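BB_2cx5_001 (Thermus thermophilus, PDB 3RI0) serves as a computationally designed scaffold, built on an aminoacyl-tRNA editing-like domain of Thermus thermophilus, for presenting a grafted linear HIV epitope as a candidate immunogen. Local coordinates at residues L21-P27 with R133-A138; A92-G96 with G106-P110; A113-D118 with A149-K155. The protein carries 6 engineered substitutions. One frame throughout, in Å; residues are numbered along the deposited sequence.

Interaction 1. Residues L21-P27 with R133-A138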
ATOM      1  N   LEU A  21     -11.442   3.952 -10.442  1.00 18.22           N
ATOM      2  CA  LEU A  21     -10.449   4.574  -9.560  1.00 18.90           C
ATOM      3  C   LEU A  21      -9.357   5.056 -10.512  1.00 17.58           C
ATOM      4  O   LEU A  21      -8.917   4.294 -11.375  1.00 16.30           O
ATOM      5  CB  LEU A  21      -9.877   3.551  -8.571  1.00 19.99           C
ATOM      6  CG  LEU A  21     -10.917   2.878  -7.656  1.00 22.13           C
ATOM      7  CD1 LEU A  21     -10.244   1.831  -6.766  1.00 22.37           C
ATOM      8  CD2 LEU A  21     -11.592   3.939  -6.784  1.00 22.48           C
ATOM      9  N   LYS A  22      -8.933   6.310 -10.365  1.00 15.52           N
ATOM     10  CA  LYS A  22      -7.935   6.899 -11.255  1.00 15.78           C
ATOM     11  C   LYS A  22      -6.599   7.205 -10.598  1.00 15.63           C
ATOM     12  O   LYS A  22      -6.550   7.829  -9.534  1.00 13.37           O
ATOM     13  CB  LYS A  22      -8.472   8.202 -11.862  1.00 16.74           C
ATOM     14  CG  LYS A  22      -9.894   8.107 -12.409  1.00 18.27           C
ATOM     15  CD  LYS A  22     -10.004   7.028 -13.470  1.00 20.31           C
ATOM     16  CE  LYS A  22     -11.375   7.025 -14.117  1.00 22.63           C
ATOM     17  NZ  LYS A  22     -11.483   5.959 -15.167  1.00 24.50           N
ATOM     18  N   VAL A  23      -5.520   6.771 -11.247  1.00 13.15           N
ATOM     19  CA  VAL A  23      -4.184   7.036 -10.742  1.00 14.47           C
ATOM     20  C   VAL A  23      -3.860   8.476 -11.104  1.00 15.92           C
ATOM     21  O   VAL A  23      -4.042   8.900 -12.249  1.00 17.50           O
ATOM     22  CB  VAL A  23      -3.132   6.107 -11.365  1.00 13.62           C
ATOM     23  CG1 VAL A  23      -1.740   6.531 -10.900  1.00 14.28           C
ATOM     24  CG2 VAL A  23      -3.393   4.681 -10.945  1.00  9.85           C
ATOM     25  N   VAL A  24      -3.382   9.217 -10.111  1.00 17.49           N
ATOM     26  CA  VAL A  24      -3.051  10.628 -10.250  1.00 17.81           C
ATOM     27  C   VAL A  24      -1.554  10.881 -10.088  1.00 19.40           C
ATOM     28  O   VAL A  24      -0.890  10.251  -9.261  1.00 18.19           O
ATOM     29  CB  VAL A  24      -3.866  11.434  -9.205  1.00 18.64           C
ATOM     30  CG1 VAL A  24      -3.182  12.727  -8.870  1.00 18.55           C
ATOM     31  CG2 VAL A  24      -5.272  11.677  -9.737  1.00 18.36           C
ATOM     32  N   GLU A  25      -1.020  11.806 -10.879  1.00 21.48           N
ATOM     33  CA  GLU A  25       0.408  12.095 -10.833  1.00 23.43           C
ATOM     34  C   GLU A  25       0.703  13.462 -10.237  1.00 22.92           C
ATOM     35  O   GLU A  25       0.221  14.483 -10.716  1.00 22.58           O
ATOM     36  CB  GLU A  25       0.995  12.004 -12.240  1.00 26.91           C
ATOM     37  CG  GLU A  25       2.486  11.749 -12.272  1.00 32.36           C
ATOM     38  CD  GLU A  25       2.850  10.614 -13.210  1.00 35.48           C
ATOM     39  OE1 GLU A  25       2.689  10.788 -14.436  1.00 38.14           O
ATOM     40  OE2 GLU A  25       3.286   9.545 -12.723  1.00 35.95           O
ATOM     41  N   LEU A  26       1.504  13.466  -9.182  1.00 23.13           N
ATOM     42  CA  LEU A  26       1.876  14.685  -8.491  1.00 23.52           C
ATOM     43  C   LEU A  26       3.208  15.245  -8.990  1.00 23.46           C
ATOM     44  O   LEU A  26       4.010  14.542  -9.613  1.00 23.94           O
ATOM     45  CB  LEU A  26       1.950  14.419  -6.989  1.00 24.21           C
ATOM     46  CG  LEU A  26       0.743  13.699  -6.376  1.00 26.45           C
ATOM     47  CD1 LEU A  26       0.906  13.661  -4.869  1.00 25.50           C
ATOM     48  CD2 LEU A  26      -0.556  14.398  -6.760  1.00 24.34           C
ATOM     49  N   PRO A  27       3.464  16.531  -8.712  1.00 24.23           N
ATOM     50  CA  PRO A  27       4.692  17.214  -9.132  1.00 25.48           C
ATOM     51  C   PRO A  27       5.977  16.508  -8.731  1.00 27.23           C
ATOM     52  O   PRO A  27       6.076  15.985  -7.631  1.00 26.15           O
ATOM     53  CB  PRO A  27       4.587  18.578  -8.446  1.00 24.24           C
ATOM     54  CG  PRO A  27       3.124  18.771  -8.259  1.00 24.94           C
ATOM     55  CD  PRO A  27       2.659  17.407  -7.848  1.00 23.95           C
ATOM     56  N   ARG A 133       5.437   9.774  -6.360  1.00 25.79           N
ATOM     57  CA  ARG A 133       4.582  10.842  -6.861  1.00 28.84           C
ATOM     58  C   ARG A 133       3.307  10.428  -7.596  1.00 27.81           C
ATOM     59  O   ARG A 133       2.829  11.156  -8.467  1.00 29.89           O
ATOM     60  CB  ARG A 133       5.408  11.791  -7.743  1.00 31.42           C
ATOM     61  CG  ARG A 133       6.767  11.221  -8.181  1.00 37.83           C
ATOM     62  CD  ARG A 133       7.822  12.319  -8.279  1.00 41.28           C
ATOM     63  NE  ARG A 133       8.970  12.078  -7.399  1.00 46.09           N
ATOM     64  CZ  ARG A 133      10.021  11.322  -7.712  1.00 47.37           C
ATOM     65  NH1 ARG A 133      10.084  10.719  -8.897  1.00 48.88           N
ATOM     66  NH2 ARG A 133      11.017  11.174  -6.845  1.00 48.29           N
ATOM     67  N   ALA A 134       2.755   9.270  -7.242  1.00 22.98           N
ATOM     68  CA  ALA A 134       1.520   8.803  -7.864  1.00 19.32           C
ATOM     69  C   ALA A 134       0.624   8.215  -6.785  1.00 17.04           C
ATOM     70  O   ALA A 134       1.083   7.485  -5.908  1.00 17.98           O
ATOM     71  CB  ALA A 134       1.821   7.760  -8.940  1.00 18.59           C
ATOM     72  N   LEU A 135      -0.655   8.557  -6.848  1.00 15.27           N
ATOM     73  CA  LEU A 135      -1.632   8.095  -5.874  1.00 15.14           C
ATOM     74  C   LEU A 135      -2.957   7.883  -6.575  1.00 15.65           C
ATOM     75  O   LEU A 135      -3.169   8.395  -7.680  1.00 16.40           O
ATOM     76  CB  LEU A 135      -1.849   9.160  -4.781  1.00 14.62           C
ATOM     77  CG  LEU A 135      -0.735   9.605  -3.825  1.00 16.96           C
ATOM     78  CD1 LEU A 135      -1.110  10.963  -3.219  1.00 16.81           C
ATOM     79  CD2 LEU A 135      -0.539   8.569  -2.719  1.00 17.85           C
ATOM     80  N   PHE A 136      -3.840   7.133  -5.929  1.00 13.17           N
ATOM     81  CA  PHE A 136      -5.175   6.912  -6.442  1.00 14.10           C
ATOM     82  C   PHE A 136      -6.001   6.789  -5.185  1.00 15.35           C
ATOM     83  O   PHE A 136      -5.556   6.190  -4.197  1.00 15.56           O
ATOM     84  CB  PHE A 136      -5.254   5.652  -7.333  1.00 14.44           C
ATOM     85  CG  PHE A 136      -5.149   4.332  -6.600  1.00 12.63           C
ATOM     86  CD1 PHE A 136      -6.275   3.754  -6.023  1.00 12.53           C
ATOM     87  CD2 PHE A 136      -3.947   3.626  -6.576  1.00 11.02           C
ATOM     88  CE1 PHE A 136      -6.211   2.479  -5.429  1.00 14.41           C
ATOM     89  CE2 PHE A 136      -3.863   2.345  -5.987  1.00 12.96           C
ATOM     90  CZ  PHE A 136      -4.994   1.773  -5.417  1.00 13.58           C
ATOM     91  N   ARG A 137      -7.184   7.388  -5.181  1.00 14.93           N
ATOM     92  CA  ARG A 137      -8.000   7.312  -3.986  1.00 17.13           C
ATOM     93  C   ARG A 137      -9.036   6.217  -4.081  1.00 17.71           C
ATOM     94  O   ARG A 137      -9.412   5.784  -5.178  1.00 18.98           O
ATOM     95  CB  ARG A 137      -8.697   8.639  -3.717  1.00 18.43           C
ATOM     96  CG  ARG A 137      -9.821   8.961  -4.659  1.00 21.39           C
ATOM     97  CD  ARG A 137     -10.655  10.121  -4.136  1.00 26.19           C
ATOM     98  NE  ARG A 137     -11.704   9.720  -3.200  1.00 26.98           N
ATOM     99  CZ  ARG A 137     -12.679   8.861  -3.490  1.00 28.47           C
ATOM    100  NH1 ARG A 137     -12.737   8.300  -4.694  1.00 29.87           N
ATOM    101  NH2 ARG A 137     -13.609   8.571  -2.587  1.00 27.42           N
ATOM    102  N   ALA A 138      -9.500   5.775  -2.922  1.00 16.53           N
ATOM    103  CA  ALA A 138     -10.509   4.738  -2.850  1.00 17.36           C
ATOM    104  C   ALA A 138     -11.045   4.765  -1.441  1.00 18.30           C
ATOM    105  O   ALA A 138     -10.389   5.291  -0.543  1.00 20.25           O
ATOM    106  CB  ALA A 138      -9.888   3.377  -3.148  1.00 17.82           C
TER
HETATM  107  O   HOH W   1      -9.971   7.065  -7.639  1.00 15.59           O
HETATM  108  O   HOH W   2      -7.788   9.166  -7.603  1.00 16.23           O

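Interaction 2. Residues A92-G96 with G106-P110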
ATOM      1  N   ALA A  92      10.960  -5.751  -5.535  1.00 13.46           N
ATOM      2  CA  ALA A  92      10.610  -5.583  -6.943  1.00 13.23           C
ATOM      3  C   ALA A  92      10.185  -6.928  -7.536  1.00 12.59           C
ATOM      4  O   ALA A  92       9.204  -7.017  -8.279  1.00 10.34           O
ATOM      5  CB  ALA A  92      11.806  -5.022  -7.738  1.00 10.29           C
ATOM      6  N   ALA A  93      10.932  -7.978  -7.194  1.00 13.31           N
ATOM      7  CA  ALA A  93      10.661  -9.316  -7.701  1.00 12.66           C
ATOM      8  C   ALA A  93       9.273  -9.792  -7.316  1.00 12.44           C
ATOM      9  O   ALA A  93       8.604 -10.415  -8.114  1.00 11.67           O
ATOM     10  CB  ALA A  93      11.725 -10.304  -7.191  1.00 11.14           C
ATOM     11  N   LEU A  94       8.844  -9.499  -6.094  1.00 13.46           N
ATOM     12  CA  LEU A  94       7.527  -9.923  -5.611  1.00 14.17           C
ATOM     13  C   LEU A  94       6.365  -9.045  -6.053  1.00 14.67           C
ATOM     14  O   LEU A  94       5.366  -9.546  -6.562  1.00 16.10           O
ATOM     15  CB  LEU A  94       7.525 -10.000  -4.077  1.00 13.96           C
ATOM     16  CG  LEU A  94       8.468 -11.030  -3.461  1.00 15.45           C
ATOM     17  CD1 LEU A  94       8.548 -10.842  -1.945  1.00 13.60           C
ATOM     18  CD2 LEU A  94       7.972 -12.424  -3.818  1.00 14.42           C
ATOM     19  N   THR A  95       6.502  -7.739  -5.847  1.00 14.94           N
ATOM     20  CA  THR A  95       5.452  -6.789  -6.183  1.00 16.41           C
ATOM     21  C   THR A  95       5.478  -6.300  -7.622  1.00 16.77           C
ATOM     22  O   THR A  95       4.430  -6.014  -8.202  1.00 20.69           O
ATOM     23  CB  THR A  95       5.507  -5.559  -5.247  1.00 15.21           C
ATOM     24  OG1 THR A  95       6.631  -4.741  -5.587  1.00 16.28           O
ATOM     25  CG2 THR A  95       5.672  -5.998  -3.822  1.00 12.93           C
ATOM     26  N   GLY A  96       6.666  -6.193  -8.202  1.00 14.53           N
ATOM     27  CA  GLY A  96       6.760  -5.724  -9.575  1.00 14.53           C
ATOM     28  C   GLY A  96       6.965  -4.230  -9.598  1.00 14.26           C
ATOM     29  O   GLY A  96       6.890  -3.608 -10.661  1.00 17.59           O
ATOM     30  N   GLY A 106      -1.725  -5.147  -8.334  1.00 18.13           N
ATOM     31  CA  GLY A 106      -0.870  -5.256  -9.507  1.00 17.63           C
ATOM     32  C   GLY A 106       0.450  -5.967  -9.244  1.00 17.99           C
ATOM     33  O   GLY A 106       1.440  -5.709  -9.920  1.00 20.38           O
ATOM     34  N   HIS A 107       0.483  -6.864  -8.269  1.00 17.06           N
ATOM     35  CA  HIS A 107       1.721  -7.564  -7.946  1.00 18.07           C
ATOM     36  C   HIS A 107       1.956  -8.812  -8.781  1.00 18.39           C
ATOM     37  O   HIS A 107       1.007  -9.470  -9.201  1.00 19.10           O
ATOM     38  CB  HIS A 107       1.725  -7.930  -6.460  1.00 18.73           C
ATOM     39  CG  HIS A 107       1.603  -6.751  -5.543  1.00 21.65           C
ATOM     40  ND1 HIS A 107       1.389  -6.882  -4.190  1.00 20.62           N
ATOM     41  CD2 HIS A 107       1.685  -5.420  -5.786  1.00 22.02           C
ATOM     42  CE1 HIS A 107       1.345  -5.679  -3.637  1.00 22.87           C
ATOM     43  NE2 HIS A 107       1.521  -4.778  -4.582  1.00 19.91           N
ATOM     44  N   ASN A 108       3.222  -9.136  -9.025  1.00 19.04           N
ATOM     45  CA  ASN A 108       3.567 -10.325  -9.807  1.00 19.81           C
ATOM     46  C   ASN A 108       3.198 -11.544  -8.971  1.00 19.20           C
ATOM     47  O   ASN A 108       2.776 -12.570  -9.503  1.00 17.50           O
ATOM     48  CB  ASN A 108       5.069 -10.357 -10.125  1.00 21.82           C
ATOM     49  CG  ASN A 108       5.517  -9.194 -11.017  1.00 26.85           C
ATOM     50  OD1 ASN A 108       4.899  -8.909 -12.038  1.00 26.99           O
ATOM     51  ND2 ASN A 108       6.600  -8.532 -10.635  1.00 25.77           N
ATOM     52  N   THR A 109       3.365 -11.400  -7.659  1.00 17.65           N
ATOM     53  CA  THR A 109       3.055 -12.443  -6.696  1.00 19.68           C
ATOM     54  C   THR A 109       1.953 -11.936  -5.754  1.00 19.56           C
ATOM     55  O   THR A 109       2.186 -11.039  -4.946  1.00 18.70           O
ATOM     56  CB  THR A 109       4.308 -12.815  -5.849  1.00 20.15           C
ATOM     57  OG1 THR A 109       5.313 -13.386  -6.698  1.00 21.41           O
ATOM     58  CG2 THR A 109       3.956 -13.805  -4.763  1.00 19.08           C
ATOM     59  N   PRO A 110       0.735 -12.490  -5.865  1.00 19.43           N
ATOM     60  CA  PRO A 110      -0.371 -12.066  -4.996  1.00 20.07           C
ATOM     61  C   PRO A 110       0.023 -12.403  -3.560  1.00 19.40           C
ATOM     62  O   PRO A 110       0.462 -13.518  -3.279  1.00 20.87           O
ATOM     63  CB  PRO A 110      -1.544 -12.892  -5.507  1.00 20.13           C
ATOM     64  CG  PRO A 110      -0.871 -14.156  -5.990  1.00 22.00           C
ATOM     65  CD  PRO A 110       0.324 -13.604  -6.737  1.00 20.56           C
TER
HETATM   66  O   HOH W   3       7.023 -12.565  -8.440  1.00 21.03           O

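Interaction 3. Residues A113-D118 with A149-K155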
ATOM      1  N   ALA A 113      -2.852 -10.307   2.704  1.00 16.33           N
ATOM      2  CA  ALA A 113      -2.739  -8.943   3.203  1.00 17.77           C
ATOM      3  C   ALA A 113      -3.474  -8.597   4.491  1.00 19.74           C
ATOM      4  O   ALA A 113      -4.439  -9.260   4.881  1.00 19.13           O
ATOM      5  CB  ALA A 113      -3.146  -7.968   2.114  1.00 15.21           C
ATOM      6  N   TYR A 114      -3.000  -7.534   5.138  1.00 19.99           N
ATOM      7  CA  TYR A 114      -3.587  -7.034   6.375  1.00 20.45           C
ATOM      8  C   TYR A 114      -3.758  -5.524   6.296  1.00 20.89           C
ATOM      9  O   TYR A 114      -2.942  -4.826   5.690  1.00 21.86           O
ATOM     10  CB  TYR A 114      -2.715  -7.432   7.558  1.00 23.24           C
ATOM     11  CG  TYR A 114      -2.549  -8.929   7.634  1.00 26.96           C
ATOM     12  CD1 TYR A 114      -1.616  -9.588   6.832  1.00 28.05           C
ATOM     13  CD2 TYR A 114      -3.372  -9.695   8.453  1.00 27.86           C
ATOM     14  CE1 TYR A 114      -1.505 -10.978   6.846  1.00 29.25           C
ATOM     15  CE2 TYR A 114      -3.272 -11.080   8.472  1.00 29.62           C
ATOM     16  CZ  TYR A 114      -2.342 -11.717   7.668  1.00 30.37           C
ATOM     17  OH  TYR A 114      -2.244 -13.087   7.700  1.00 31.36           O
ATOM     18  N   LEU A 115      -4.822  -5.018   6.911  1.00 20.36           N
ATOM     19  CA  LEU A 115      -5.129  -3.592   6.868  1.00 19.93           C
ATOM     20  C   LEU A 115      -5.248  -2.917   8.228  1.00 19.90           C
ATOM     21  O   LEU A 115      -6.119  -3.252   9.032  1.00 18.39           O
ATOM     22  CB  LEU A 115      -6.430  -3.378   6.085  1.00 20.01           C
ATOM     23  CG  LEU A 115      -6.966  -1.950   5.912  1.00 21.43           C
ATOM     24  CD1 LEU A 115      -6.611  -1.438   4.543  1.00 21.82           C
ATOM     25  CD2 LEU A 115      -8.473  -1.937   6.059  1.00 23.48           C
ATOM     26  N   ASP A 116      -4.367  -1.948   8.453  1.00 20.83           N
ATOM     27  CA  ASP A 116      -4.318  -1.137   9.672  1.00 20.77           C
ATOM     28  C   ASP A 116      -5.731  -0.637   9.932  1.00 22.23           C
ATOM     29  O   ASP A 116      -6.244   0.167   9.151  1.00 20.53           O
ATOM     30  CB  ASP A 116      -3.390   0.063   9.425  1.00 19.43           C
ATOM     31  CG  ASP A 116      -3.281   1.010  10.617  1.00 18.90           C
ATOM     32  OD1 ASP A 116      -4.186   1.035  11.485  1.00 16.33           O
ATOM     33  OD2 ASP A 116      -2.271   1.752  10.666  1.00 17.15           O
ATOM     34  N   GLU A 117      -6.347  -1.089  11.023  1.00 23.17           N
ATOM     35  CA  GLU A 117      -7.722  -0.675  11.340  1.00 23.71           C
ATOM     36  C   GLU A 117      -7.960   0.831  11.319  1.00 23.50           C
ATOM     37  O   GLU A 117      -9.081   1.276  11.077  1.00 24.21           O
ATOM     38  CB  GLU A 117      -8.173  -1.256  12.691  1.00 24.33           C
ATOM     39  CG  GLU A 117      -7.177  -1.139  13.850  1.00 26.92           C
ATOM     40  CD  GLU A 117      -7.755  -1.701  15.157  1.00 29.86           C
ATOM     41  OE1 GLU A 117      -8.321  -2.820  15.148  1.00 28.61           O
ATOM     42  OE2 GLU A 117      -7.642  -1.018  16.195  1.00 31.18           O
ATOM     43  N   ASP A 118      -6.920   1.624  11.555  1.00 24.90           N
ATOM     44  CA  ASP A 118      -7.073   3.077  11.536  1.00 25.79           C
ATOM     45  C   ASP A 118      -7.454   3.608  10.159  1.00 25.63           C
ATOM     46  O   ASP A 118      -7.990   4.707  10.047  1.00 24.98           O
ATOM     47  CB  ASP A 118      -5.794   3.769  12.019  1.00 27.03           C
ATOM     48  CG  ASP A 118      -5.583   3.630  13.524  1.00 27.96           C
ATOM     49  OD1 ASP A 118      -6.464   3.055  14.209  1.00 29.12           O
ATOM     50  OD2 ASP A 118      -4.536   4.094  14.021  1.00 24.53           O
ATOM     51  N   ALA A 149      -7.843  -7.886   1.915  1.00 21.44           N
ATOM     52  CA  ALA A 149      -7.121  -7.780   3.168  1.00 23.03           C
ATOM     53  C   ALA A 149      -7.990  -8.051   4.392  1.00 23.78           C
ATOM     54  O   ALA A 149      -9.204  -7.833   4.388  1.00 25.23           O
ATOM     55  CB  ALA A 149      -6.490  -6.401   3.286  1.00 22.81           C
ATOM     56  N   GLN A 150      -7.343  -8.521   5.443  1.00 23.38           N
ATOM     57  CA  GLN A 150      -8.014  -8.793   6.690  1.00 25.17           C
ATOM     58  C   GLN A 150      -7.762  -7.558   7.552  1.00 24.88           C
ATOM     59  O   GLN A 150      -6.636  -7.085   7.646  1.00 24.93           O
ATOM     60  CB  GLN A 150      -7.401 -10.029   7.335  1.00 26.02           C
ATOM     61  CG  GLN A 150      -7.701 -10.219   8.807  1.00 30.15           C
ATOM     62  CD  GLN A 150      -7.100 -11.510   9.324  1.00 33.43           C
ATOM     63  OE1 GLN A 150      -7.500 -12.599   8.902  1.00 35.02           O
ATOM     64  NE2 GLN A 150      -6.127 -11.401  10.224  1.00 35.27           N
ATOM     65  N   VAL A 151      -8.820  -7.011   8.135  1.00 25.23           N
ATOM     66  CA  VAL A 151      -8.721  -5.844   9.005  1.00 24.17           C
ATOM     67  C   VAL A 151      -7.943  -6.258  10.241  1.00 24.64           C
ATOM     68  O   VAL A 151      -8.142  -7.354  10.764  1.00 26.96           O
ATOM     69  CB  VAL A 151     -10.123  -5.334   9.434  1.00 24.40           C
ATOM     70  CG1 VAL A 151      -9.999  -4.398  10.603  1.00 23.53           C
ATOM     71  CG2 VAL A 151     -10.799  -4.630   8.276  1.00 22.37           C
ATOM     72  N   ALA A 152      -7.052  -5.391  10.713  1.00 25.06           N
ATOM     73  CA  ALA A 152      -6.255  -5.731  11.883  1.00 23.08           C
ATOM     74  C   ALA A 152      -5.648  -4.558  12.641  1.00 23.23           C
ATOM     75  O   ALA A 152      -5.548  -3.438  12.139  1.00 22.81           O
ATOM     76  CB  ALA A 152      -5.143  -6.698  11.481  1.00 23.17           C
ATOM     77  N   ASP A 153      -5.241  -4.844  13.870  1.00 23.61           N
ATOM     78  CA  ASP A 153      -4.605  -3.865  14.729  1.00 25.62           C
ATOM     79  C   ASP A 153      -3.115  -4.088  14.472  1.00 25.79           C
ATOM     80  O   ASP A 153      -2.557  -5.112  14.884  1.00 24.53           O
ATOM     81  CB  ASP A 153      -4.980  -4.154  16.187  1.00 27.13           C
ATOM     82  CG  ASP A 153      -4.035  -3.513  17.160  1.00 27.66           C
ATOM     83  OD1 ASP A 153      -3.744  -2.308  16.997  1.00 28.88           O
ATOM     84  OD2 ASP A 153      -3.581  -4.211  18.087  1.00 29.13           O
ATOM     85  N   LEU A 154      -2.471  -3.132  13.807  1.00 25.40           N
ATOM     86  CA  LEU A 154      -1.068  -3.297  13.435  1.00 27.68           C
ATOM     87  C   LEU A 154      -0.018  -2.303  13.945  1.00 29.13           C
ATOM     88  O   LEU A 154       1.154  -2.650  14.068  1.00 27.31           O
ATOM     89  CB  LEU A 154      -0.972  -3.338  11.906  1.00 24.30           C
ATOM     90  CG  LEU A 154      -1.837  -4.363  11.172  1.00 24.12           C
ATOM     91  CD1 LEU A 154      -1.888  -4.014   9.676  1.00 21.83           C
ATOM     92  CD2 LEU A 154      -1.278  -5.751  11.393  1.00 20.71           C
ATOM     93  N   LYS A 155      -0.432  -1.077  14.225  1.00 33.45           N
ATOM     94  CA  LYS A 155       0.485  -0.027  14.653  1.00 37.90           C
ATOM     95  C   LYS A 155       1.097  -0.154  16.034  1.00 41.12           C
ATOM     96  O   LYS A 155       0.673  -0.966  16.853  1.00 42.83           O
ATOM     97  CB  LYS A 155      -0.213   1.326  14.589  1.00 38.16           C
ATOM     98  CG  LYS A 155      -1.136   1.554  15.762  1.00 38.68           C
ATOM     99  CD  LYS A 155      -2.428   2.186  15.321  1.00 41.90           C
ATOM    100  CE  LYS A 155      -3.478   2.137  16.420  1.00 43.25           C
ATOM    101  NZ  LYS A 155      -3.303   3.193  17.442  1.00 44.08           N
TER
HETATM  102  O   HOH W   4      -4.141 -14.263   9.967  1.00 44.51           O
HETATM  103  O   HOH W   5      -3.264  -0.426  13.790  1.00 14.58           O

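Interaction 1. Residues L21-P27 with R133-A138
Leu21 opens the segment ahead of strand 23-25. Its CD1 lies 4.0 Å from Ala138 CB and 4.3 Å from Phe136 CE1. At Lys22 the backbones part enough for two waters. One joins Lys22 N (3.0 Å) to Arg137 O (2.8 Å); the other joins Lys22 O (2.7 Å) to Arg137 N (3.1 Å). They stand in for direct strand bonds. Val23 packs CG1 on Ala134 CB (4.2 Å) and CG2 on Phe136 CB (4.2 Å). Val24 forms the antiparallel hydrogen-bonded pair with Leu135: Val24 N to Leu135 O is 2.6 Å, and Leu135 N to Val24 O is 3.0 Å. Glu25 faces Ala134 in a non-hydrogen-bonded pair, and its OE1 accepts from Ser3 N. Leu26 N then donates to Arg133 O (2.8 Å), while Leu26 CD1 meets Leu135 CD1 at 3.8 Å. Pro27 CB points away, though Pro27 O lies 4.1 Å from Arg133 CD. The axes of the two short strands approach to 4.4 Å at 141°, so they are well off exactly antiparallel.

Strand 23-25 is an edge strand, paired with strand 134-138. Helix 4-15 covers the face bearing Val23 and Glu25, and strand 125-128 pairs with the other edge of strand 134-138.

Interaction 2. Residues A92-G96 with G106-P110
Thr95 buries the most surface here, 64 Å², with Leu94 next at 59 Å² and Asn108 at 53 Å². Thr95 is the last residue of helix 88-95. Its CB sits over one face of the His107 ring, 4.0 Å from the ring centroid and 17° off the normal, a CH-pi contact. Its carbonyl points at the loop. His107 CA lies 3.1 Å from Thr95 O in a CA-H...O contact, and Asn108 N makes a weak hydrogen bond to Thr95 O at 3.4 Å. Thr95 OG1 is hydrogen-bonded to Val91 O and Phe97 N, within or next to its own helix.

Leu94 O accepts from Thr109 N at 2.9 Å, the stronger of the two direct hydrogen bonds. The Leu94 side chain starts away from the loop, but CD2 comes within 4.0 Å of Thr109 OG1. A water bridges the two segments, donating to Ala93 O (2.7 Å) and lying 2.6 Å from Thr109 OG1.

Asn108 points toward the helix end. Its ND2 lies 3.0 Å from Gly96 CA. Gly96 leaves the helix with positive phi, and a CB there would run into Asn108 ND2 and the preceding carbonyl. Gly96 N still bonds to Ala92 O at 2.7 Å.

This is a surface contact, largely polar, that joins the C-terminal end of helix 88-95 to the loop before strand 113-116. Carbonyls near a helix C-terminus lack the usual partners further along the helix. Here the backbone amides of Asn108 and Thr109, with one water, meet those at 93-95.

Interaction 3. Residues A113-D118 with A149-K155
Four backbone hydrogen bonds tie the segments. Glu117 N donates to Ala152 O at 2.7 Å, Leu115 N to Gln150 O at 2.8 Å, Ala152 N to Leu115 O at 2.9 Å, and Gln150 N to Ala113 O at 3.0 Å. Leu115, Gln150 and Ala152 each donate and accept.

At the end of strand 113-116, Asp116 OD1 accepts from Asp118 N at 2.8 Å and closes an Asx turn. A water donates to Asp116 OD1 (2.9 Å) and accepts from Leu154 N (2.8 Å). Asp118 OD2 and Lys155 NZ form a long salt bridge of 3.7 Å; Asp118 OD2 also accepts from Asn68 ND2. Glu117 OE2 and Asp153 OD1 are like charges 4.2 Å apart; the salt bridge of Asp153 to Lys74 probably eases this.

The bonding is that of a parallel ladder, with Tyr114 opposite Gln150, Leu115 opposite Val151 and Asp116 opposite Ala152. The short axes lie 4.5 Å apart at 40°. Strand 113-116 also runs parallel to strand 59-65 on its other side. Helix 140-147 precedes strand 150-152 and packs on the Leu115 and Val151 face; helix 72-79 covers the Tyr114, Gln150 and Ala152 face. The sheet is sandwiched here between helices, an arrangement consistent with the aminoacyl-tRNA editing domain family assigned to the scaffold.

On the first face, Leu115 CD2 touches Val151 CG2 (4.2 Å), and Leu115 CB touches Ala149 CB (4.1 Å). On the second, Leu154 CD1 reaches Tyr114 CB (4.1 Å). Gln150 NE2 approaches the ring edge at Tyr114 CE2 (3.4 Å).

Interactions 1 and 3 lie on opposite sides of the chain's centre. Their centres are about 22 Å apart and their nearest atoms about 9 Å, yet both belong to one mixed sheet. Their segments alternate along the chain, so the sheet is built from distant parts of the sequence. Interaction 2 involves no strand. Its centre is about 19 Å from that of interaction 1 and about 20 Å from that of interaction 3. Its loop leads almost directly into strand 113-116 of interaction 3. A glycerol, probably from the crystallisation liquor, lies about 3 Å from the Val151 side chain in interaction 3.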